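Local coordinates for VC0179-like protein (Escherichia coli, PDB 4XJ6) that probably joins ATP and GTP into a cyclic dinucleotide, as a bacterial homolog of cyclic GMP-AMP synthase with a magnesium-dependent nucleotidyltransferase active site, at residues 306-311 / 323-328. Sequence-based numbering, arbitrary orientation.
Sequences NILDRE and KLIARL
Ile307 meets Leu328 where two consecutive helices of the alpha-helical C-terminal region pack against each other, the last turn of helix 297-310 lying against the middle of helix 318-335. The short segments cross at 115°, with axes 10.3 Å apart at closest approach, and the contact is almost wholly apolar. Ile307 buries the most surface. Its CG1 stands anti to the carbonyl carbon (chi1 -64°) and the chain then runs out extended, carrying Ile307 CD1 to the other helix, 3.9 Å from Ile325 O and equally close to Leu328 CB. Ile307 CG2 faces the leucines instead, lying 4.0 Å from Leu328 CD1 and near Leu324 CG. Leu328 thus receives Ile307 along much of its length, the two side chains crossing at a slant. To one side, Leu308 CD2 rests 4.2 Å from Ile325 CG1; Val278 of helix 274-289 touches both residues, so that helix packs against this part of the seam. The other margin is more polar. Glu311, the first residue to leave helical geometry, lays its CB 4.0 Å from Leu324 CD2, then bends at chi2 (-73°) to meet Leu328 tip to tip. Its carboxylate also forms a long salt bridge to Arg310, OE2 lying in the guanidinium plane at its edge, while Arg310 makes a second salt bridge with Glu332 further along helix 318-335. Leu328 CD1 ends against the bent glutamate chain, 3.6 Å from both CG and OE2 of Glu311.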
loop_
_atom_site.group_PDB
_atom_site.type_symbol
_atom_site.label_atom_id
_atom_site.label_comp_id
_atom_site.label_asym_id
_atom_site.label_seq_id
_atom_site.Cartn_x
_atom_site.Cartn_y
_atom_site.Cartn_z
ATOM N N ASN A 306 -13.725 -12.657 -5.976
ATOM C CA ASN A 306 -15.060 -12.671 -6.561
ATOM C C ASN A 306 -15.209 -13.868 -7.488
ATOM O O ASN A 306 -16.253 -14.520 -7.524
ATOM C CB ASN A 306 -15.342 -11.367 -7.314
ATOM C CG ASN A 306 -15.666 -10.212 -6.381
ATOM O OD1 ASN A 306 -15.920 -10.415 -5.195
ATOM N ND2 ASN A 306 -15.664 -8.995 -6.915
ATOM N N ILE A 307 -14.144 -14.153 -8.229
ATOM C CA ILE A 307 -14.100 -15.313 -9.105
ATOM C C ILE A 307 -14.070 -16.605 -8.298
ATOM O O ILE A 307 -14.861 -17.518 -8.537
ATOM C CB ILE A 307 -12.869 -15.269 -10.029
ATOM C CG1 ILE A 307 -12.957 -14.074 -10.979
ATOM C CG2 ILE A 307 -12.754 -16.558 -10.818
ATOM C CD1 ILE A 307 -11.706 -13.852 -11.806
ATOM N N LEU A 308 -13.157 -16.670 -7.335
ATOM C CA LEU A 308 -12.960 -17.882 -6.549
ATOM C C LEU A 308 -14.128 -18.164 -5.609
ATOM O O LEU A 308 -14.299 -19.290 -5.149
ATOM C CB LEU A 308 -11.654 -17.793 -5.754
ATOM C CG LEU A 308 -10.376 -17.772 -6.596
ATOM C CD1 LEU A 308 -9.150 -17.896 -5.711
ATOM C CD2 LEU A 308 -10.404 -18.879 -7.637
ATOM N N ASP A 309 -14.925 -17.140 -5.317
ATOM C CA ASP A 309 -16.133 -17.329 -4.520
ATOM C C ASP A 309 -17.252 -17.894 -5.381
ATOM O O ASP A 309 -18.055 -18.706 -4.923
ATOM C CB ASP A 309 -16.587 -16.012 -3.880
ATOM C CG ASP A 309 -15.912 -15.747 -2.551
ATOM O OD1 ASP A 309 -15.642 -16.720 -1.817
ATOM O OD2 ASP A 309 -15.656 -14.567 -2.238
ATOM N N ARG A 310 -17.286 -17.466 -6.637
ATOM C CA ARG A 310 -18.370 -17.818 -7.545
ATOM C C ARG A 310 -18.155 -19.154 -8.251
ATOM O O ARG A 310 -19.102 -19.913 -8.464
ATOM C CB ARG A 310 -18.547 -16.715 -8.590
ATOM C CG ARG A 310 -19.730 -16.912 -9.524
ATOM C CD ARG A 310 -19.616 -16.024 -10.756
ATOM N NE ARG A 310 -19.293 -14.645 -10.408
ATOM C CZ ARG A 310 -18.347 -13.925 -11.002
ATOM N NH1 ARG A 310 -17.625 -14.450 -11.984
ATOM N NH2 ARG A 310 -18.121 -12.675 -10.616
ATOM N N GLU A 311 -16.908 -19.436 -8.613
ATOM C CA GLU A 311 -16.601 -20.589 -9.452
ATOM C C GLU A 311 -15.952 -21.720 -8.666
ATOM O O GLU A 311 -15.032 -21.493 -7.877
ATOM C CB GLU A 311 -15.686 -20.169 -10.604
ATOM C CG GLU A 311 -16.089 -18.866 -11.283
ATOM C CD GLU A 311 -17.328 -19.002 -12.152
ATOM O OE1 GLU A 311 -17.827 -20.135 -12.319
ATOM O OE2 GLU A 311 -17.804 -17.972 -12.675
ATOM N N LYS A 323 -5.524 -20.593 -14.563
ATOM C CA LYS A 323 -6.155 -20.576 -15.879
ATOM C C LYS A 323 -7.604 -20.112 -15.768
ATOM O O LYS A 323 -8.093 -19.366 -16.616
ATOM C CB LYS A 323 -6.084 -21.958 -16.529
ATOM C CG LYS A 323 -4.731 -22.287 -17.138
ATOM C CD LYS A 323 -4.627 -23.762 -17.473
ATOM C CE LYS A 323 -5.764 -24.209 -18.377
ATOM N NZ LYS A 323 -5.767 -25.687 -18.562
ATOM N N LEU A 324 -8.281 -20.558 -14.714
ATOM C CA LEU A 324 -9.647 -20.129 -14.438
ATOM C C LEU A 324 -9.699 -18.626 -14.191
ATOM O O LEU A 324 -10.550 -17.920 -14.733
ATOM C CB LEU A 324 -10.208 -20.879 -13.230
ATOM C CG LEU A 324 -11.527 -20.360 -12.659
ATOM C CD1 LEU A 324 -12.655 -20.524 -13.668
ATOM C CD2 LEU A 324 -11.864 -21.060 -11.346
ATOM N N ILE A 325 -8.777 -18.152 -13.362
ATOM C CA ILE A 325 -8.691 -16.738 -13.018
ATOM C C ILE A 325 -8.396 -15.873 -14.240
ATOM O O ILE A 325 -9.050 -14.853 -14.457
ATOM C CB ILE A 325 -7.613 -16.505 -11.943
ATOM C CG1 ILE A 325 -8.081 -17.070 -10.601
ATOM C CG2 ILE A 325 -7.286 -15.024 -11.802
ATOM C CD1 ILE A 325 -7.025 -17.019 -9.531
ATOM N N ALA A 326 -7.416 -16.292 -15.035
ATOM C CA ALA A 326 -7.003 -15.549 -16.223
ATOM C C ALA A 326 -8.147 -15.406 -17.222
ATOM O O ALA A 326 -8.343 -14.344 -17.810
ATOM C CB ALA A 326 -5.811 -16.229 -16.882
ATOM N N ARG A 327 -8.904 -16.483 -17.403
ATOM C CA ARG A 327 -10.023 -16.495 -18.340
ATOM C C ARG A 327 -11.117 -15.498 -17.954
ATOM O O ARG A 327 -11.667 -14.802 -18.809
ATOM C CB ARG A 327 -10.617 -17.904 -18.434
ATOM C CG ARG A 327 -11.996 -17.969 -19.079
ATOM C CD ARG A 327 -11.925 -17.844 -20.590
ATOM N NE ARG A 327 -11.789 -19.148 -21.232
ATOM C CZ ARG A 327 -12.551 -19.575 -22.232
ATOM N NH1 ARG A 327 -13.512 -18.801 -22.716
ATOM N NH2 ARG A 327 -12.350 -20.779 -22.750
ATOM N N LEU A 328 -11.417 -15.427 -16.661
ATOM C CA LEU A 328 -12.566 -14.668 -16.178
ATOM C C LEU A 328 -12.210 -13.264 -15.693
ATOM O O LEU A 328 -13.093 -12.421 -15.521
ATOM C CB LEU A 328 -13.255 -15.437 -15.050
ATOM C CG LEU A 328 -13.992 -16.706 -15.477
ATOM C CD1 LEU A 328 -14.614 -17.407 -14.280
ATOM C CD2 LEU A 328 -15.052 -16.368 -16.513
#